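Local atomic coordinates of ABC transporter, substrate binding protein (Agrobacterium tumefaciens, PDB entry 3C9H), a protein that probably captures a solute in the periplasm and delivers it to an ABC transporter, and binds a magnesium ion. Residues 39-44 with 92-97; 98-103 with 262-267. One frame throughout, in Å; residues are numbered along the deposited sequence.

Interaction 1: 39-44 with 92-97. With MG (magnesium ion), chain C; CIT (citric acid), chain D.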
ATOM      1  N   TYR A  39      -2.753  -1.268  14.394  1.00 19.02           N
ATOM      2  CA  TYR A  39      -3.516  -1.752  13.233  1.00 18.64           C
ATOM      3  C   TYR A  39      -2.784  -1.358  11.957  1.00 18.61           C
ATOM      4  O   TYR A  39      -2.601  -0.167  11.689  1.00 18.71           O
ATOM      5  CB  TYR A  39      -4.928  -1.201  13.156  1.00 20.42           C
ATOM      6  CG  TYR A  39      -5.792  -1.429  14.380  1.00 20.87           C
ATOM      7  CD1 TYR A  39      -5.429  -2.327  15.382  1.00 20.98           C
ATOM      8  CD2 TYR A  39      -6.998  -0.714  14.523  1.00 20.79           C
ATOM      9  CE1 TYR A  39      -6.255  -2.498  16.500  1.00 23.50           C
ATOM     10  CE2 TYR A  39      -7.783  -0.861  15.608  1.00 20.53           C
ATOM     11  CZ  TYR A  39      -7.423  -1.766  16.597  1.00 21.24           C
ATOM     12  OH  TYR A  39      -8.253  -1.904  17.688  1.00 24.83           O
ATOM     13  N   SER A  40      -2.369  -2.353  11.186  1.00 18.26           N
ATOM     14  CA  SER A  40      -1.522  -2.145   9.997  1.00 18.06           C
ATOM     15  C   SER A  40      -1.858  -3.042   8.831  1.00 18.22           C
ATOM     16  O   SER A  40      -2.300  -4.175   8.975  1.00 18.70           O
ATOM     17  CB  SER A  40      -0.063  -2.302  10.384  1.00 18.42           C
ATOM     18  OG  SER A  40       0.810  -2.261   9.274  1.00 18.23           O
ATOM     19  N   SER A  41      -1.685  -2.513   7.634  1.00 18.66           N
ATOM     20  CA  SER A  41      -1.903  -3.298   6.449  1.00 19.02           C
ATOM     21  C   SER A  41      -0.605  -3.890   5.927  1.00 19.12           C
ATOM     22  O   SER A  41      -0.643  -4.620   4.956  1.00 19.51           O
ATOM     23  CB  SER A  41      -2.587  -2.483   5.362  1.00 19.01           C
ATOM     24  OG  SER A  41      -1.739  -1.459   4.837  1.00 18.94           O
ATOM     25  N   LEU A  42       0.525  -3.546   6.546  1.00 19.24           N
ATOM     26  CA  LEU A  42       1.822  -4.053   6.132  1.00 19.75           C
ATOM     27  C   LEU A  42       1.890  -5.527   6.527  1.00 20.46           C
ATOM     28  O   LEU A  42       1.799  -5.873   7.716  1.00 20.98           O
ATOM     29  CB  LEU A  42       2.974  -3.240   6.732  1.00 19.86           C
ATOM     30  CG  LEU A  42       4.416  -3.693   6.363  1.00 19.24           C
ATOM     31  CD1 LEU A  42       4.699  -3.666   4.858  1.00 21.06           C
ATOM     32  CD2 LEU A  42       5.474  -2.897   7.071  1.00 21.41           C
ATOM     33  N   ASP A  43       2.021  -6.399   5.530  1.00 21.94           N
ATOM     34  CA  ASP A  43       2.015  -7.853   5.778  1.00 22.21           C
ATOM     35  C   ASP A  43       3.032  -8.189   6.872  1.00 22.91           C
ATOM     36  O   ASP A  43       4.214  -7.785   6.795  1.00 22.67           O
ATOM     37  CB  ASP A  43       2.355  -8.644   4.516  1.00 21.55           C
ATOM     38  CG  ASP A  43       1.269  -8.557   3.444  1.00 23.40           C
ATOM     39  OD1 ASP A  43       0.322  -7.757   3.562  1.00 21.09           O
ATOM     40  OD2 ASP A  43       1.368  -9.315   2.462  1.00 25.51           O
ATOM     41  N   GLU A  44       2.570  -8.933   7.876  1.00 24.12           N
ATOM     42  CA  GLU A  44       3.344  -9.161   9.100  1.00 25.50           C
ATOM     43  C   GLU A  44       4.775  -9.645   8.899  1.00 26.36           C
ATOM     44  O   GLU A  44       5.664  -9.138   9.567  1.00 26.18           O
ATOM     45  CB  GLU A  44       2.583 -10.049  10.077  1.00 26.63           C
ATOM     46  CG  GLU A  44       3.245 -10.161  11.453  1.00 27.80           C
ATOM     47  CD  GLU A  44       4.223 -11.315  11.570  1.00 31.85           C
ATOM     48  OE1 GLU A  44       4.351 -12.093  10.590  1.00 32.76           O
ATOM     49  OE2 GLU A  44       4.836 -11.451  12.666  1.00 35.41           O
ATOM     50  N   PHE A  92      -1.491   2.249  10.484  1.00 15.92           N
ATOM     51  CA  PHE A  92      -0.535   2.310   9.371  1.00 16.81           C
ATOM     52  C   PHE A  92      -1.148   1.650   8.140  1.00 17.55           C
ATOM     53  O   PHE A  92      -1.373   0.421   8.127  1.00 18.08           O
ATOM     54  CB  PHE A  92       0.752   1.616   9.817  1.00 17.46           C
ATOM     55  CG  PHE A  92       1.915   1.756   8.835  1.00 16.75           C
ATOM     56  CD1 PHE A  92       2.346   2.992   8.431  1.00 16.70           C
ATOM     57  CD2 PHE A  92       2.611   0.628   8.398  1.00 17.54           C
ATOM     58  CE1 PHE A  92       3.408   3.132   7.561  1.00 17.99           C
ATOM     59  CE2 PHE A  92       3.690   0.769   7.536  1.00 19.15           C
ATOM     60  CZ  PHE A  92       4.073   2.037   7.123  1.00 19.79           C
ATOM     61  N   SER A  93      -1.428   2.452   7.104  1.00 17.81           N
ATOM     62  CA  SER A  93      -2.249   2.019   5.985  1.00 17.85           C
ATOM     63  C   SER A  93      -1.813   2.605   4.658  1.00 18.66           C
ATOM     64  O   SER A  93      -1.445   3.787   4.568  1.00 18.06           O
ATOM     65  CB  SER A  93      -3.693   2.432   6.242  1.00 18.07           C
ATOM     66  OG  SER A  93      -4.534   2.072   5.171  1.00 16.54           O
ATOM     67  N   SER A  94      -1.897   1.762   3.638  1.00 18.27           N
ATOM     68  CA  SER A  94      -1.644   2.123   2.274  1.00 18.56           C
ATOM     69  C   SER A  94      -2.878   2.770   1.629  1.00 18.66           C
ATOM     70  O   SER A  94      -2.782   3.287   0.511  1.00 20.20           O
ATOM     71  CB  SER A  94      -1.192   0.915   1.474  1.00 17.86           C
ATOM     72  OG  SER A  94      -2.087  -0.159   1.649  1.00 18.23           O
ATOM     73  N   ALA A  95      -4.021   2.737   2.319  1.00 19.14           N
ATOM     74  CA  ALA A  95      -5.217   3.418   1.825  1.00 18.50           C
ATOM     75  C   ALA A  95      -5.166   4.912   2.245  1.00 18.64           C
ATOM     76  O   ALA A  95      -5.772   5.343   3.225  1.00 18.63           O
ATOM     77  CB  ALA A  95      -6.503   2.716   2.238  1.00 18.40           C
ATOM     78  N   MET A  96      -4.432   5.692   1.453  1.00 18.83           N
ATOM     79  CA  MET A  96      -4.013   7.037   1.828  1.00 18.54           C
ATOM     80  C   MET A  96      -5.240   7.894   2.094  1.00 19.64           C
ATOM     81  O   MET A  96      -5.291   8.667   3.044  1.00 21.46           O
ATOM     82  CB  MET A  96      -3.194   7.687   0.715  1.00 18.37           C
ATOM     83  CG  MET A  96      -1.887   6.977   0.277  1.00 20.17           C
ATOM     84  SD  MET A  96      -0.967   7.806  -1.042  1.00 13.67           S
ATOM     85  CE  MET A  96      -0.443   9.283  -0.187  1.00 22.58           C
ATOM     86  N   ASP A  97      -6.212   7.749   1.221  1.00 19.67           N
ATOM     87  CA  ASP A  97      -7.460   8.472   1.313  1.00 20.96           C
ATOM     88  C   ASP A  97      -8.243   8.205   2.602  1.00 20.62           C
ATOM     89  O   ASP A  97      -8.741   9.144   3.239  1.00 20.33           O
ATOM     90  CB  ASP A  97      -8.296   8.239   0.050  1.00 22.05           C
ATOM     91  CG  ASP A  97      -8.652   6.769  -0.199  1.00 25.76           C
ATOM     92  OD1 ASP A  97      -7.883   5.853   0.168  1.00 25.86           O
ATOM     93  OD2 ASP A  97      -9.697   6.548  -0.848  1.00 31.58           O
TER
HETATM   94 MG    MG C 401      -1.412  -6.213   3.535  1.00 22.34          MG
HETATM   95  C1  CIT D 402      -1.148  -3.529   1.840  1.00 17.93           C
HETATM   96  O1  CIT D 402      -0.732  -2.451   2.349  1.00 17.54           O
HETATM   97  O2  CIT D 402      -0.468  -4.572   1.931  1.00 17.63           O
HETATM   98  C2  CIT D 402      -2.445  -3.567   1.076  1.00 17.50           C
HETATM   99  C3  CIT D 402      -3.247  -4.866   1.275  1.00 17.42           C
HETATM  100  O7  CIT D 402      -3.354  -5.171   2.699  1.00 19.10           O
HETATM  101  C4  CIT D 402      -4.658  -4.725   0.714  1.00 18.12           C
HETATM  102  C5  CIT D 402      -5.480  -3.708   1.440  1.00 17.92           C
HETATM  103  O3  CIT D 402      -6.173  -2.848   0.806  1.00 16.88           O
HETATM  104  O4  CIT D 402      -5.490  -3.797   2.677  1.00 16.89           O
HETATM  105  C6  CIT D 402      -2.587  -6.066   0.576  1.00 19.20           C
HETATM  106  O5  CIT D 402      -2.217  -7.092   1.208  1.00 17.96           O
HETATM  107  O6  CIT D 402      -2.383  -6.050  -0.644  1.00 19.63           O
HETATM  108  O   HOH W   1       0.489  -0.090   5.675  1.00 18.11           O
HETATM  109  O   HOH W   2      -2.505  -7.455   5.104  1.00 27.23           O
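Ser41 and Ser94 turn their hydroxyls onto one oxygen of a bound citrate, just where two parallel strands run out into loops. Both OG atoms sit in the crowded position between backbone N and carbonyl carbon (chi1 68° and 51°), which a small serine tolerates. Each donates to citrate O1, Ser41 OG from 2.9 Å and Ser94 OG from 2.8 Å. Ser94 N gives Ser41 OG a weak hydrogen bond 3.4 Å long. Water 1 donates to this OG as well, so a single hydroxyl ties loop to loop and both to the ligand. The carbonyl oxygen of the same residue, Ser41 O, binds the magnesium ion at 2.3 Å. Asp43 OD1, citrate O2 and O7 and water 2 are its other ligands, and the carboxylate of Asp43 should offset part of the metal's charge. Citrate, probably from the crystallisation liquor, may mark where the natural solute lies.

In the strands that lead into these loops, backbone bonds run nearly along the C=O axes: Phe92 N donates to Tyr39 O at 2.9 Å and Ser41 N to Phe92 O at 3.0 Å. Ser40 and Phe92 put their side chains on the same face. Ser40 OG, anti to its backbone N, lies in the ring plane, 3.5 Å from Phe92 CD2 at the edge; it accepts from Leu42 N in an ST turn and is also hydrogen-bonded to Tyr65 OH. Leu42 runs alongside the ring, Leu42 CD2 lying 4.1 Å from Phe92 CE2, an apolar neighbour suited to an aromatic edge. Thr70 of helix 70-82 touches Ser41 and Ser94, Phe284 of helix 274-285 meets the Phe92 ring edge-to-face, and strand 90-93 continues the sheet from 35-40 to 258-268.

Interaction 2: 98-103 with 262-267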
ATOM      1  N   LEU A  98      -8.287   6.953   3.039  1.00 20.46           N
ATOM      2  CA  LEU A  98      -9.000   6.595   4.258  1.00 20.51           C
ATOM      3  C   LEU A  98      -8.274   7.135   5.479  1.00 20.50           C
ATOM      4  O   LEU A  98      -8.908   7.480   6.470  1.00 19.37           O
ATOM      5  CB  LEU A  98      -9.160   5.062   4.378  1.00 20.68           C
ATOM      6  CG  LEU A  98     -10.010   4.428   3.260  1.00 21.31           C
ATOM      7  CD1 LEU A  98     -10.178   2.939   3.450  1.00 22.39           C
ATOM      8  CD2 LEU A  98     -11.385   5.158   3.104  1.00 20.72           C
ATOM      9  N   GLN A  99      -6.941   7.190   5.411  1.00 20.44           N
ATOM     10  CA  GLN A  99      -6.155   7.735   6.508  1.00 20.02           C
ATOM     11  C   GLN A  99      -6.325   9.240   6.636  1.00 20.43           C
ATOM     12  O   GLN A  99      -6.449   9.764   7.727  1.00 19.60           O
ATOM     13  CB  GLN A  99      -4.687   7.361   6.355  1.00 20.39           C
ATOM     14  CG  GLN A  99      -4.435   5.867   6.593  1.00 19.75           C
ATOM     15  CD  GLN A  99      -4.459   5.496   8.072  1.00 20.10           C
ATOM     16  OE1 GLN A  99      -5.532   5.286   8.651  1.00 19.47           O
ATOM     17  NE2 GLN A  99      -3.269   5.393   8.690  1.00 18.85           N
ATOM     18  N   VAL A 100      -6.329   9.931   5.514  1.00 20.78           N
ATOM     19  CA  VAL A 100      -6.570  11.379   5.517  1.00 21.92           C
ATOM     20  C   VAL A 100      -8.013  11.661   5.957  1.00 22.05           C
ATOM     21  O   VAL A 100      -8.242  12.569   6.744  1.00 22.01           O
ATOM     22  CB  VAL A 100      -6.226  12.019   4.157  1.00 21.97           C
ATOM     23  CG1 VAL A 100      -6.714  13.528   4.086  1.00 22.36           C
ATOM     24  CG2 VAL A 100      -4.714  11.935   3.926  1.00 21.56           C
ATOM     25  N   LYS A 101      -8.979  10.873   5.492  1.00 22.45           N
ATOM     26  CA  LYS A 101     -10.347  10.987   6.038  1.00 23.59           C
ATOM     27  C   LYS A 101     -10.452  10.833   7.565  1.00 23.43           C
ATOM     28  O   LYS A 101     -11.101  11.649   8.208  1.00 23.85           O
ATOM     29  CB  LYS A 101     -11.320  10.042   5.335  1.00 23.80           C
ATOM     30  CG  LYS A 101     -12.767  10.209   5.809  1.00 24.72           C
ATOM     31  CD  LYS A 101     -13.715   9.540   4.865  1.00 25.89           C
ATOM     32  CE  LYS A 101     -15.204   9.812   5.230  1.00 27.35           C
ATOM     33  NZ  LYS A 101     -15.565  11.292   5.408  1.00 30.75           N
ATOM     34  N   LEU A 102      -9.856   9.792   8.160  1.00 23.25           N
ATOM     35  CA  LEU A 102      -9.830   9.691   9.619  1.00 23.09           C
ATOM     36  C   LEU A 102      -9.300  10.971  10.236  1.00 23.11           C
ATOM     37  O   LEU A 102      -9.885  11.495  11.173  1.00 22.74           O
ATOM     38  CB  LEU A 102      -8.962   8.539  10.128  1.00 22.15           C
ATOM     39  CG  LEU A 102      -9.387   7.086   9.945  1.00 21.37           C
ATOM     40  CD1 LEU A 102      -8.216   6.175  10.357  1.00 19.55           C
ATOM     41  CD2 LEU A 102     -10.631   6.752  10.733  1.00 18.30           C
ATOM     42  N   SER A 103      -8.181  11.460   9.706  1.00 23.66           N
ATOM     43  CA  SER A 103      -7.505  12.625  10.245  1.00 24.32           C
ATOM     44  C   SER A 103      -8.381  13.876  10.092  1.00 25.27           C
ATOM     45  O   SER A 103      -8.484  14.716  11.011  1.00 24.95           O
ATOM     46  CB  SER A 103      -6.160  12.802   9.533  1.00 24.36           C
ATOM     47  OG  SER A 103      -5.327  11.664   9.724  1.00 25.51           O
ATOM     48  N   SER A 262       2.019   5.970  -0.794  1.00 21.08           N
ATOM     49  CA  SER A 262       2.873   6.102   0.372  1.00 20.52           C
ATOM     50  C   SER A 262       2.063   5.624   1.553  1.00 20.52           C
ATOM     51  O   SER A 262       0.949   6.097   1.734  1.00 21.74           O
ATOM     52  CB  SER A 262       3.234   7.568   0.584  1.00 20.89           C
ATOM     53  OG  SER A 262       4.017   8.101  -0.473  1.00 23.12           O
ATOM     54  N   ARG A 263       2.594   4.703   2.362  1.00 19.36           N
ATOM     55  CA  ARG A 263       1.890   4.265   3.566  1.00 18.47           C
ATOM     56  C   ARG A 263       1.802   5.446   4.545  1.00 18.20           C
ATOM     57  O   ARG A 263       2.790   6.162   4.780  1.00 19.07           O
ATOM     58  CB  ARG A 263       2.621   3.091   4.228  1.00 18.83           C
ATOM     59  CG  ARG A 263       2.552   1.835   3.410  1.00 18.76           C
ATOM     60  CD  ARG A 263       3.343   0.698   3.994  1.00 18.76           C
ATOM     61  NE  ARG A 263       3.510  -0.261   2.922  1.00 19.80           N
ATOM     62  CZ  ARG A 263       2.666  -1.236   2.632  1.00 20.65           C
ATOM     63  NH1 ARG A 263       1.634  -1.530   3.416  1.00 19.75           N
ATOM     64  NH2 ARG A 263       2.905  -1.962   1.554  1.00 21.38           N
ATOM     65  N   ILE A 264       0.627   5.646   5.107  1.00 17.95           N
ATOM     66  CA  ILE A 264       0.371   6.761   6.016  1.00 17.62           C
ATOM     67  C   ILE A 264       0.198   6.262   7.439  1.00 17.14           C
ATOM     68  O   ILE A 264      -0.590   5.343   7.702  1.00 16.87           O
ATOM     69  CB  ILE A 264      -0.877   7.565   5.566  1.00 18.03           C
ATOM     70  CG1 ILE A 264      -0.596   8.349   4.272  1.00 19.21           C
ATOM     71  CG2 ILE A 264      -1.368   8.542   6.676  1.00 17.59           C
ATOM     72  CD1 ILE A 264      -1.844   9.167   3.833  1.00 19.09           C
ATOM     73  N   GLY A 265       0.986   6.839   8.340  1.00 16.87           N
ATOM     74  CA  GLY A 265       0.906   6.570   9.746  1.00 17.39           C
ATOM     75  C   GLY A 265       0.289   7.722  10.511  1.00 17.74           C
ATOM     76  O   GLY A 265       0.532   8.880  10.222  1.00 18.20           O
ATOM     77  N   LEU A 266      -0.508   7.368  11.507  1.00 17.19           N
ATOM     78  CA  LEU A 266      -1.140   8.341  12.430  1.00 16.93           C
ATOM     79  C   LEU A 266      -1.447   7.651  13.762  1.00 17.59           C
ATOM     80  O   LEU A 266      -1.501   6.436  13.818  1.00 17.54           O
ATOM     81  CB  LEU A 266      -2.409   8.935  11.819  1.00 16.40           C
ATOM     82  CG  LEU A 266      -3.581   7.991  11.495  1.00 16.61           C
ATOM     83  CD1 LEU A 266      -4.393   7.689  12.761  1.00 16.16           C
ATOM     84  CD2 LEU A 266      -4.512   8.571  10.359  1.00 16.82           C
ATOM     85  N   VAL A 267      -1.599   8.455  14.816  1.00 17.85           N
ATOM     86  CA  VAL A 267      -1.981   8.010  16.138  1.00 18.41           C
ATOM     87  C   VAL A 267      -3.440   8.377  16.309  1.00 18.67           C
ATOM     88  O   VAL A 267      -3.782   9.556  16.223  1.00 19.13           O
ATOM     89  CB  VAL A 267      -1.161   8.733  17.236  1.00 19.25           C
ATOM     90  CG1 VAL A 267      -1.717   8.411  18.631  1.00 17.45           C
ATOM     91  CG2 VAL A 267       0.322   8.374  17.105  1.00 18.03           C
TER
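Gln99, Leu266 and Ile264 bury the most surface where helix 96-104 lies over strand 258-268, the local axes 9.1 Å apart and only 25° from parallel. Gln99 points from the helix at the strand and bends at chi2 (-76°), so that its aliphatic part and its amide do different work. Its CB slides past the Ile264 side chain, 3.5 Å from CG2, while NE2 swings on to donate to Ile264 O at 2.9 Å. That oxygen lies close to the plane of the amide, but NE2 stands above the carbonyl plane, 48° out of it. A weak second bond runs from NE2 to Ala91 O on the adjacent strand.

Ile264, branched at CB, offers the helix two branches: CG2 meets Gln99 CB, and CD1 at the end of the other meets Val100 CG2 at 4.0 Å. Leu266, on the same side of the strand, holds CG between backbone N and carbonyl carbon and brings CD2 against the helix, 3.3 Å from Ser103 OG and 3.5 Å from Gln99 O. Ser103 OG turns back to donate to Gln99 O, which also accepts from Ser103 N. The contact is thus mixed: methyls pack on hydrocarbon and on polar atoms already hydrogen-bonded. Gln99 NE2 fixes the buried amide over two strands, and Ser103 OG, its proton spent within the helix, can lie against a methyl.

In the fold
Both contacts are buried and successive along the chain: 92-97 ends where 98-103 begins, and helix 96-104 serves both. Strands 90-93 and 258-268 are neighbours, joined by a probable hydrogen bond from Ile264 N to Ser93 O, and Phe92 packs on Arg263. Interaction 1, its centre about 6 Å from the centre of the chain, joins strand to strand within the sheet and ends in polar loops that hold metal and ligand. Interaction 2, its centre about 12 Å from the centre of the chain, joins helix to sheet through side-chain packing and a single hydrogen bond. Yet it borders the site: Arg263, turned away from helix 96-104, is hydrogen-bonded to the citrate that Ser41 and Ser94 hold.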